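Local coordinates for CRISPR-associated protein, Cse1 family (Acidimicrobium ferrooxidans, PDB 4H3T) that probably serves as the large subunit of a type I-E CRISPR Cascade complex, which takes part in RNA-guided recognition of invading DNA, at residues L61-D74 with N217-E231. The protein carries 1 engineered substitution. Numbering follows the deposited sequence.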
ATOM      1  N   LEU A  61       7.463   2.921 -13.300  1.00 39.36           N
ATOM      2  CA  LEU A  61       6.325   3.236 -14.201  1.00 39.10           C
ATOM      3  C   LEU A  61       6.503   4.595 -14.896  1.00 42.75           C
ATOM      4  O   LEU A  61       6.174   4.727 -16.051  1.00 40.77           O
ATOM      5  CB  LEU A  61       5.038   3.258 -13.407  1.00 38.84           C
ATOM      6  CG  LEU A  61       4.482   1.885 -12.974  1.00 42.54           C
ATOM      7  CD1 LEU A  61       3.383   2.064 -11.895  1.00 40.16           C
ATOM      8  CD2 LEU A  61       3.970   1.079 -14.179  1.00 45.92           C
ATOM      9  N   ALA A  62       6.994   5.632 -14.167  1.00 40.27           N
ATOM     10  CA  ALA A  62       7.266   6.914 -14.798  1.00 40.13           C
ATOM     11  C   ALA A  62       8.269   6.721 -15.923  1.00 46.53           C
ATOM     12  O   ALA A  62       8.148   7.330 -16.990  1.00 44.53           O
ATOM     13  CB  ALA A  62       7.800   7.900 -13.777  1.00 40.20           C
ATOM     14  N   LEU A  63       9.292   5.907 -15.670  1.00 43.39           N
ATOM     15  CA  LEU A  63      10.328   5.615 -16.699  1.00 44.99           C
ATOM     16  C   LEU A  63       9.707   4.855 -17.908  1.00 47.87           C
ATOM     17  O   LEU A  63       9.998   5.189 -19.060  1.00 48.19           O
ATOM     18  CB  LEU A  63      11.317   4.755 -15.957  1.00 45.60           C
ATOM     19  CG  LEU A  63      12.775   4.620 -16.282  1.00 57.29           C
ATOM     20  CD1 LEU A  63      13.358   5.797 -17.154  1.00 58.09           C
ATOM     21  CD2 LEU A  63      13.503   4.473 -14.958  1.00 55.38           C
ATOM     22  N   ALA A  64       8.780   3.893 -17.644  1.00 44.31           N
ATOM     23  CA  ALA A  64       8.098   3.150 -18.718  1.00 44.91           C
ATOM     24  C   ALA A  64       7.315   4.071 -19.646  1.00 47.56           C
ATOM     25  O   ALA A  64       7.481   3.950 -20.860  1.00 48.22           O
ATOM     26  CB  ALA A  64       7.184   2.094 -18.146  1.00 46.40           C
ATOM     27  N   TYR A  65       6.508   5.022 -19.098  1.00 41.23           N
ATOM     28  CA  TYR A  65       5.756   5.957 -19.954  1.00 43.41           C
ATOM     29  C   TYR A  65       6.675   6.770 -20.872  1.00 45.25           C
ATOM     30  O   TYR A  65       6.322   7.072 -22.039  1.00 45.83           O
ATOM     31  CB  TYR A  65       4.919   6.917 -19.097  1.00 44.80           C
ATOM     32  CG  TYR A  65       3.642   6.332 -18.580  1.00 43.32           C
ATOM     33  CD1 TYR A  65       2.571   6.072 -19.439  1.00 46.08           C
ATOM     34  CD2 TYR A  65       3.422   6.213 -17.209  1.00 41.09           C
ATOM     35  CE1 TYR A  65       1.329   5.665 -18.947  1.00 47.17           C
ATOM     36  CE2 TYR A  65       2.198   5.822 -16.707  1.00 41.99           C
ATOM     37  CZ  TYR A  65       1.146   5.538 -17.575  1.00 46.92           C
ATOM     38  OH  TYR A  65      -0.050   5.088 -17.032  1.00 49.41           O
ATOM     39  N   ARG A  66       7.870   7.123 -20.363  1.00 44.42           N
ATOM     40  CA  ARG A  66       8.834   7.921 -21.140  1.00 45.55           C
ATOM     41  C   ARG A  66       9.564   7.061 -22.145  1.00 50.77           C
ATOM     42  O   ARG A  66       9.796   7.535 -23.277  1.00 52.74           O
ATOM     43  CB  ARG A  66       9.841   8.660 -20.233  1.00 45.32           C
ATOM     44  CG  ARG A  66       9.238   9.679 -19.248  1.00 45.81           C
ATOM     45  CD  ARG A  66       8.427  10.744 -19.991  1.00 45.44           C
ATOM     46  NE  ARG A  66       9.312  11.582 -20.799  1.00 51.55           N
ATOM     47  CZ  ARG A  66       8.936  12.383 -21.793  1.00 70.99           C
ATOM     48  NH1 ARG A  66       7.662  12.427 -22.184  1.00 64.08           N
ATOM     49  NH2 ARG A  66       9.825  13.151 -22.399  1.00 56.31           N
ATOM     50  N   ILE A  67       9.968   5.828 -21.762  1.00 45.56           N
ATOM     51  CA  ILE A  67      10.665   4.953 -22.726  1.00 45.63           C
ATOM     52  C   ILE A  67       9.686   4.553 -23.839  1.00 52.88           C
ATOM     53  O   ILE A  67      10.047   4.538 -24.999  1.00 51.45           O
ATOM     54  CB  ILE A  67      11.248   3.693 -22.026  1.00 46.37           C
ATOM     55  CG1 ILE A  67      12.468   4.027 -21.147  1.00 46.81           C
ATOM     56  CG2 ILE A  67      11.607   2.627 -23.056  1.00 48.42           C
ATOM     57  CD1 ILE A  67      12.786   2.965 -20.083  1.00 45.72           C
ATOM     58  N   LEU A  68       8.473   4.135 -23.476  1.00 50.67           N
ATOM     59  CA  LEU A  68       7.525   3.654 -24.478  1.00 50.48           C
ATOM     60  C   LEU A  68       6.803   4.801 -25.223  1.00 54.75           C
ATOM     61  O   LEU A  68       6.108   4.542 -26.223  1.00 52.55           O
ATOM     62  CB  LEU A  68       6.502   2.754 -23.733  1.00 50.21           C
ATOM     63  CG  LEU A  68       7.138   1.515 -23.029  1.00 52.98           C
ATOM     64  CD1 LEU A  68       6.110   0.814 -22.151  1.00 54.26           C
ATOM     65  CD2 LEU A  68       7.695   0.514 -24.013  1.00 58.05           C
ATOM     66  N   ARG A  69       6.897   6.060 -24.717  1.00 51.59           N
ATOM     67  CA  ARG A  69       6.205   7.216 -25.294  1.00 52.59           C
ATOM     68  C   ARG A  69       4.736   6.849 -25.371  1.00 56.09           C
ATOM     69  O   ARG A  69       4.049   7.120 -26.318  1.00 54.73           O
ATOM     70  CB  ARG A  69       6.811   7.604 -26.655  1.00 53.38           C
ATOM     71  CG  ARG A  69       8.290   7.942 -26.452  1.00 60.98           C
ATOM     72  CD  ARG A  69       9.000   8.543 -27.647  1.00 67.54           C
ATOM     73  NE  ARG A  69       8.346   9.762 -28.135  1.00 95.69           N
ATOM     74  CZ  ARG A  69       8.408  10.973 -27.570  1.00110.34           C
ATOM     75  NH1 ARG A  69       7.769  12.002 -28.123  1.00 94.30           N
ATOM     76  NH2 ARG A  69       9.093  11.162 -26.439  1.00 93.55           N
ATOM     77  N   GLY A  70       4.243   6.298 -24.299  1.00 53.65           N
ATOM     78  CA  GLY A  70       2.883   5.812 -24.271  1.00 52.91           C
ATOM     79  C   GLY A  70       2.795   4.759 -23.198  1.00 53.47           C
ATOM     80  O   GLY A  70       3.678   4.691 -22.349  1.00 49.13           O
ATOM     81  N   PRO A  71       1.695   3.992 -23.149  1.00 52.07           N
ATOM     82  CA  PRO A  71       0.615   3.893 -24.171  1.00 52.85           C
ATOM     83  C   PRO A  71      -0.378   5.053 -24.117  1.00 55.66           C
ATOM     84  O   PRO A  71      -0.856   5.451 -23.060  1.00 49.39           O
ATOM     85  CB  PRO A  71      -0.051   2.563 -23.820  1.00 54.20           C
ATOM     86  CG  PRO A  71       0.132   2.435 -22.324  1.00 55.50           C
ATOM     87  CD  PRO A  71       1.541   2.956 -22.103  1.00 52.55           C
ATOM     88  N   LYS A  72      -0.694   5.602 -25.264  1.00 55.47           N
ATOM     89  CA  LYS A  72      -1.656   6.698 -25.326  1.00 55.82           C
ATOM     90  C   LYS A  72      -3.070   6.173 -25.290  1.00 59.27           C
ATOM     91  O   LYS A  72      -3.977   6.915 -24.908  1.00 59.10           O
ATOM     92  CB  LYS A  72      -1.454   7.545 -26.620  1.00 61.14           C
ATOM     93  CG  LYS A  72      -2.102   7.039 -27.849  1.00 75.87           C
ATOM     94  CD  LYS A  72      -1.735   7.948 -29.009  1.00 92.52           C
ATOM     95  CE  LYS A  72      -2.439   7.569 -30.281  1.00 92.55           C
ATOM     96  NZ  LYS A  72      -2.179   8.585 -31.337  1.00 96.68           N
ATOM     97  N   ASP A  73      -3.277   4.933 -25.762  1.00 55.55           N
ATOM     98  CA  ASP A  73      -4.627   4.387 -25.955  1.00 56.05           C
ATOM     99  C   ASP A  73      -4.632   2.868 -25.832  1.00 58.71           C
ATOM    100  O   ASP A  73      -3.579   2.256 -25.603  1.00 53.95           O
ATOM    101  CB  ASP A  73      -5.187   4.820 -27.330  1.00 58.97           C
ATOM    102  CG  ASP A  73      -4.359   4.438 -28.556  1.00 67.02           C
ATOM    103  OD1 ASP A  73      -3.453   3.609 -28.423  1.00 67.80           O
ATOM    104  OD2 ASP A  73      -4.583   5.022 -29.619  1.00 71.96           O
ATOM    105  N   ASP A  74      -5.824   2.282 -25.964  1.00 57.61           N
ATOM    106  CA  ASP A  74      -6.018   0.842 -25.855  1.00 57.96           C
ATOM    107  C   ASP A  74      -5.288   0.073 -26.938  1.00 63.06           C
ATOM    108  O   ASP A  74      -4.826  -1.016 -26.636  1.00 62.87           O
ATOM    109  CB  ASP A  74      -7.506   0.457 -25.890  1.00 59.06           C
ATOM    110  CG  ASP A  74      -8.236   0.915 -24.643  1.00 58.88           C
ATOM    111  OD1 ASP A  74      -7.777   0.581 -23.536  1.00 60.18           O
ATOM    112  OD2 ASP A  74      -9.274   1.578 -24.778  1.00 64.90           O
ATOM    113  N   ASN A 217      -0.351  -1.677 -14.687  1.00 40.24           N
ATOM    114  CA  ASN A 217      -0.312  -0.357 -14.061  1.00 40.21           C
ATOM    115  C   ASN A 217      -0.157   0.798 -15.055  1.00 47.88           C
ATOM    116  O   ASN A 217      -0.311   1.972 -14.643  1.00 49.50           O
ATOM    117  CB  ASN A 217       0.817  -0.293 -13.024  1.00 41.87           C
ATOM    118  CG  ASN A 217       0.466  -0.981 -11.764  1.00 48.05           C
ATOM    119  OD1 ASN A 217      -0.167  -0.382 -10.937  1.00 42.03           O
ATOM    120  ND2 ASN A 217       0.776  -2.263 -11.627  1.00 39.70           N
ATOM    121  N   LEU A 218       0.169   0.491 -16.312  1.00 44.22           N
ATOM    122  CA  LEU A 218       0.359   1.493 -17.352  1.00 44.85           C
ATOM    123  C   LEU A 218      -0.969   1.798 -17.986  1.00 47.07           C
ATOM    124  O   LEU A 218      -1.210   1.536 -19.139  1.00 48.23           O
ATOM    125  CB  LEU A 218       1.403   1.080 -18.370  1.00 45.41           C
ATOM    126  CG  LEU A 218       2.847   1.141 -17.852  1.00 50.83           C
ATOM    127  CD1 LEU A 218       3.729   0.291 -18.771  1.00 55.36           C
ATOM    128  CD2 LEU A 218       3.323   2.556 -17.714  1.00 49.83           C
ATOM    129  N   VAL A 219      -1.790   2.507 -17.222  1.00 46.00           N
ATOM    130  CA  VAL A 219      -3.083   2.918 -17.696  1.00 44.96           C
ATOM    131  C   VAL A 219      -2.877   3.859 -18.937  1.00 48.20           C
ATOM    132  O   VAL A 219      -2.145   4.885 -18.828  1.00 45.52           O
ATOM    133  CB  VAL A 219      -3.896   3.646 -16.588  1.00 48.20           C
ATOM    134  CG1 VAL A 219      -5.287   4.011 -17.103  1.00 49.92           C
ATOM    135  CG2 VAL A 219      -3.976   2.828 -15.288  1.00 46.83           C
ATOM    136  N   PRO A 220      -3.544   3.590 -20.064  1.00 45.35           N
ATOM    137  CA  PRO A 220      -3.367   4.477 -21.215  1.00 48.04           C
ATOM    138  C   PRO A 220      -3.876   5.899 -20.934  1.00 53.77           C
ATOM    139  O   PRO A 220      -4.848   6.079 -20.182  1.00 50.97           O
ATOM    140  CB  PRO A 220      -4.155   3.770 -22.316  1.00 50.86           C
ATOM    141  CG  PRO A 220      -4.011   2.347 -21.993  1.00 52.65           C
ATOM    142  CD  PRO A 220      -4.250   2.372 -20.477  1.00 46.64           C
ATOM    143  N   TRP A 221      -3.197   6.911 -21.540  1.00 50.54           N
ATOM    144  CA  TRP A 221      -3.515   8.333 -21.345  1.00 50.98           C
ATOM    145  C   TRP A 221      -4.970   8.667 -21.750  1.00 54.54           C
ATOM    146  O   TRP A 221      -5.560   9.580 -21.189  1.00 54.94           O
ATOM    147  CB  TRP A 221      -2.554   9.204 -22.158  1.00 51.80           C
ATOM    148  CG  TRP A 221      -1.118   9.061 -21.780  1.00 50.59           C
ATOM    149  CD1 TRP A 221      -0.604   8.634 -20.587  1.00 52.36           C
ATOM    150  CD2 TRP A 221      -0.003   9.280 -22.643  1.00 50.21           C
ATOM    151  NE1 TRP A 221       0.765   8.600 -20.649  1.00 50.46           N
ATOM    152  CE2 TRP A 221       1.163   9.075 -21.873  1.00 52.86           C
ATOM    153  CE3 TRP A 221       0.126   9.740 -23.964  1.00 52.44           C
ATOM    154  CZ2 TRP A 221       2.431   9.216 -22.412  1.00 52.03           C
ATOM    155  CZ3 TRP A 221       1.394   9.887 -24.493  1.00 53.38           C
ATOM    156  CH2 TRP A 221       2.524   9.573 -23.734  1.00 52.46           C
ATOM    157  N   GLN A 222      -5.555   7.899 -22.682  1.00 50.44           N
ATOM    158  CA  GLN A 222      -6.938   8.072 -23.123  1.00 52.21           C
ATOM    159  C   GLN A 222      -7.947   7.893 -21.975  1.00 54.14           C
ATOM    160  O   GLN A 222      -9.030   8.439 -22.044  1.00 54.88           O
ATOM    161  CB  GLN A 222      -7.224   7.058 -24.242  1.00 54.63           C
ATOM    162  CG  GLN A 222      -8.487   7.208 -25.027  1.00 75.15           C
ATOM    163  CD  GLN A 222      -8.705   6.019 -25.976  1.00 89.21           C
ATOM    164  OE1 GLN A 222      -8.110   4.922 -25.855  1.00 78.45           O
ATOM    165  NE2 GLN A 222      -9.694   6.143 -26.822  1.00 78.84           N
ATOM    166  N   TYR A 223      -7.594   7.180 -20.890  1.00 50.46           N
ATOM    167  CA  TYR A 223      -8.479   7.059 -19.728  1.00 47.77           C
ATOM    168  C   TYR A 223      -8.422   8.324 -18.865  1.00 52.64           C
ATOM    169  O   TYR A 223      -7.895   8.295 -17.748  1.00 50.25           O
ATOM    170  CB  TYR A 223      -8.098   5.839 -18.877  1.00 46.16           C
ATOM    171  CG  TYR A 223      -8.412   4.516 -19.535  1.00 47.92           C
ATOM    172  CD1 TYR A 223      -9.621   3.871 -19.303  1.00 51.27           C
ATOM    173  CD2 TYR A 223      -7.510   3.915 -20.400  1.00 49.02           C
ATOM    174  CE1 TYR A 223      -9.947   2.684 -19.961  1.00 52.64           C
ATOM    175  CE2 TYR A 223      -7.824   2.729 -21.066  1.00 50.79           C
ATOM    176  CZ  TYR A 223      -8.994   2.054 -20.746  1.00 56.76           C
ATOM    177  OH  TYR A 223      -9.305   0.858 -21.342  1.00 57.08           O
ATOM    178  N   ARG A 224      -8.955   9.426 -19.369  1.00 52.57           N
ATOM    179  CA  ARG A 224      -8.899  10.726 -18.678  1.00 54.70           C
ATOM    180  C   ARG A 224      -9.683  10.713 -17.358  1.00 58.78           C
ATOM    181  O   ARG A 224      -9.425  11.522 -16.482  1.00 55.93           O
ATOM    182  CB  ARG A 224      -9.417  11.846 -19.579  1.00 62.66           C
ATOM    183  CG  ARG A 224      -8.570  12.095 -20.838  1.00 74.11           C
ATOM    184  CD  ARG A 224      -7.830  13.420 -20.777  1.00 94.12           C
ATOM    185  NE  ARG A 224      -8.704  14.526 -20.356  1.00103.05           N
ATOM    186  CZ  ARG A 224      -8.316  15.626 -19.707  1.00114.88           C
ATOM    187  NH1 ARG A 224      -7.028  15.820 -19.408  1.00 83.53           N
ATOM    188  NH2 ARG A 224      -9.209  16.547 -19.357  1.00109.28           N
ATOM    189  N   ASN A 225     -10.613   9.793 -17.222  1.00 53.84           N
ATOM    190  CA  ASN A 225     -11.351   9.568 -15.968  1.00 53.72           C
ATOM    191  C   ASN A 225     -10.554   8.859 -14.908  1.00 56.01           C
ATOM    192  O   ASN A 225     -10.945   8.896 -13.740  1.00 52.73           O
ATOM    193  CB  ASN A 225     -12.618   8.721 -16.237  1.00 57.00           C
ATOM    194  CG  ASN A 225     -12.359   7.414 -17.042  1.00 78.18           C
ATOM    195  OD1 ASN A 225     -11.606   7.401 -18.065  1.00 58.15           O
ATOM    196  ND2 ASN A 225     -13.001   6.285 -16.639  1.00 67.41           N
ATOM    197  N   LEU A 226      -9.465   8.150 -15.302  1.00 52.71           N
ATOM    198  CA  LEU A 226      -8.643   7.355 -14.410  1.00 49.59           C
ATOM    199  C   LEU A 226      -7.268   7.946 -14.103  1.00 55.16           C
ATOM    200  O   LEU A 226      -6.717   7.654 -13.033  1.00 54.35           O
ATOM    201  CB  LEU A 226      -8.467   5.978 -15.043  1.00 48.05           C
ATOM    202  CG  LEU A 226      -9.737   5.215 -15.413  1.00 53.25           C
ATOM    203  CD1 LEU A 226      -9.361   3.788 -15.846  1.00 53.24           C
ATOM    204  CD2 LEU A 226     -10.834   5.220 -14.233  1.00 51.80           C
ATOM    205  N   ILE A 227      -6.641   8.646 -15.058  1.00 50.68           N
ATOM    206  CA  ILE A 227      -5.311   9.256 -14.863  1.00 50.56           C
ATOM    207  C   ILE A 227      -5.171  10.554 -15.632  1.00 54.77           C
ATOM    208  O   ILE A 227      -5.963  10.822 -16.514  1.00 53.58           O
ATOM    209  CB  ILE A 227      -4.165   8.316 -15.352  1.00 54.00           C
ATOM    210  CG1 ILE A 227      -4.264   7.949 -16.891  1.00 54.37           C
ATOM    211  CG2 ILE A 227      -4.052   7.118 -14.581  1.00 57.91           C
ATOM    212  CD1 ILE A 227      -2.825   7.727 -17.478  1.00 65.85           C
ATOM    213  N   ARG A 228      -4.061  11.271 -15.383  1.00 49.20           N
ATOM    214  CA  ARG A 228      -3.572  12.382 -16.209  1.00 48.52           C
ATOM    215  C   ARG A 228      -2.173  12.003 -16.660  1.00 49.31           C
ATOM    216  O   ARG A 228      -1.266  11.755 -15.829  1.00 46.56           O
ATOM    217  CB  ARG A 228      -3.547  13.740 -15.494  1.00 49.74           C
ATOM    218  CG  ARG A 228      -4.860  14.342 -15.116  1.00 68.51           C
ATOM    219  CD  ARG A 228      -5.485  15.145 -16.254  1.00 86.55           C
ATOM    220  NE  ARG A 228      -6.842  15.585 -15.920  1.00 80.64           N
ATOM    221  CZ  ARG A 228      -7.904  14.790 -15.890  1.00 88.53           C
ATOM    222  NH1 ARG A 228      -7.787  13.500 -16.186  1.00 73.89           N
ATOM    223  NH2 ARG A 228      -9.098  15.279 -15.556  1.00 80.38           N
ATOM    224  N   GLY A 229      -1.993  11.951 -17.961  1.00 47.52           N
ATOM    225  CA  GLY A 229      -0.703  11.648 -18.580  1.00 47.50           C
ATOM    226  C   GLY A 229      -0.688  12.136 -19.995  1.00 51.67           C
ATOM    227  O   GLY A 229      -1.747  12.436 -20.526  1.00 50.86           O
ATOM    228  N   GLY A 230       0.488  12.243 -20.587  1.00 48.97           N
ATOM    229  CA  GLY A 230       0.620  12.727 -21.963  1.00 50.38           C
ATOM    230  C   GLY A 230       2.055  12.984 -22.324  1.00 52.96           C
ATOM    231  O   GLY A 230       2.939  12.903 -21.484  1.00 49.75           O
ATOM    232  N   GLU A 231       2.300  13.362 -23.551  1.00 52.71           N
ATOM    233  CA  GLU A 231       3.649  13.669 -24.063  1.00 52.40           C
ATOM    234  C   GLU A 231       4.397  14.723 -23.286  1.00 60.37           C
ATOM    235  O   GLU A 231       5.613  14.590 -23.147  1.00 61.63           O
ATOM    236  CB  GLU A 231       3.554  14.128 -25.554  1.00 55.40           C
ATOM    237  CG  GLU A 231       3.315  12.961 -26.485  1.00 74.00           C
ATOM    238  CD  GLU A 231       3.531  13.339 -27.939  1.00111.95           C
ATOM    239  OE1 GLU A 231       3.100  14.451 -28.325  1.00 84.03           O
ATOM    240  OE2 GLU A 231       4.194  12.568 -28.671  1.00120.41           O
TER
HETATM  241  O   HOH W   1      -0.175   4.572 -14.283  1.00 48.08           O
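Tyr65 reaches from helix 52-68 into the loop after helix 210-217, an example of one aromatic side chain meeting a loop with its face, flank and hydroxyl. CB starts toward the loop, with CG anti to the carbonyl carbon (chi1 -79°). Leu218 CD2 then sits over one ring face, 3.5 Å from the Tyr65 centroid; Tyr65 CG, CD2 and CE2 all touch this methyl, CE2 nearest at 3.6 Å, while Leu218 CD1 touches Ala64 CB. Along the other flank, Tyr65 CD1 and CE1 meet Trp221 NE1, at 3.3 Å from CD1; the Tyr65 ring and the Trp221 five-membered ring are inclined by 24° and offset so far that they scarcely stack. Tyr65 CZ nears both Leu218 CD2 and Val219 O. At the tip, Tyr65 OH donates to Val219 O at 2.8 Å, and water 1 donates both to this OH and to Asn217 O. A phenylalanine here would probably keep the Leu218 contact but leave Val219 O without this donor and the water without one of its acceptors. Past the cis peptide before Pro71, Trp221 N bonds Pro71 O (3.1 Å) and Gln222 N bonds Lys72 O (2.9 Å). Gly70 CA and Gly230 CA lie over opposite faces of the Trp221 indole. Tyr223 OH donates to the syn lone pair of Asp74 OD1 at 2.7 Å. The chemistry implies that this irregular loop is held to the helix by apolar contacts and the hydroxyl of buried Tyr65, and to Pro71 and Lys72 by backbone bonds.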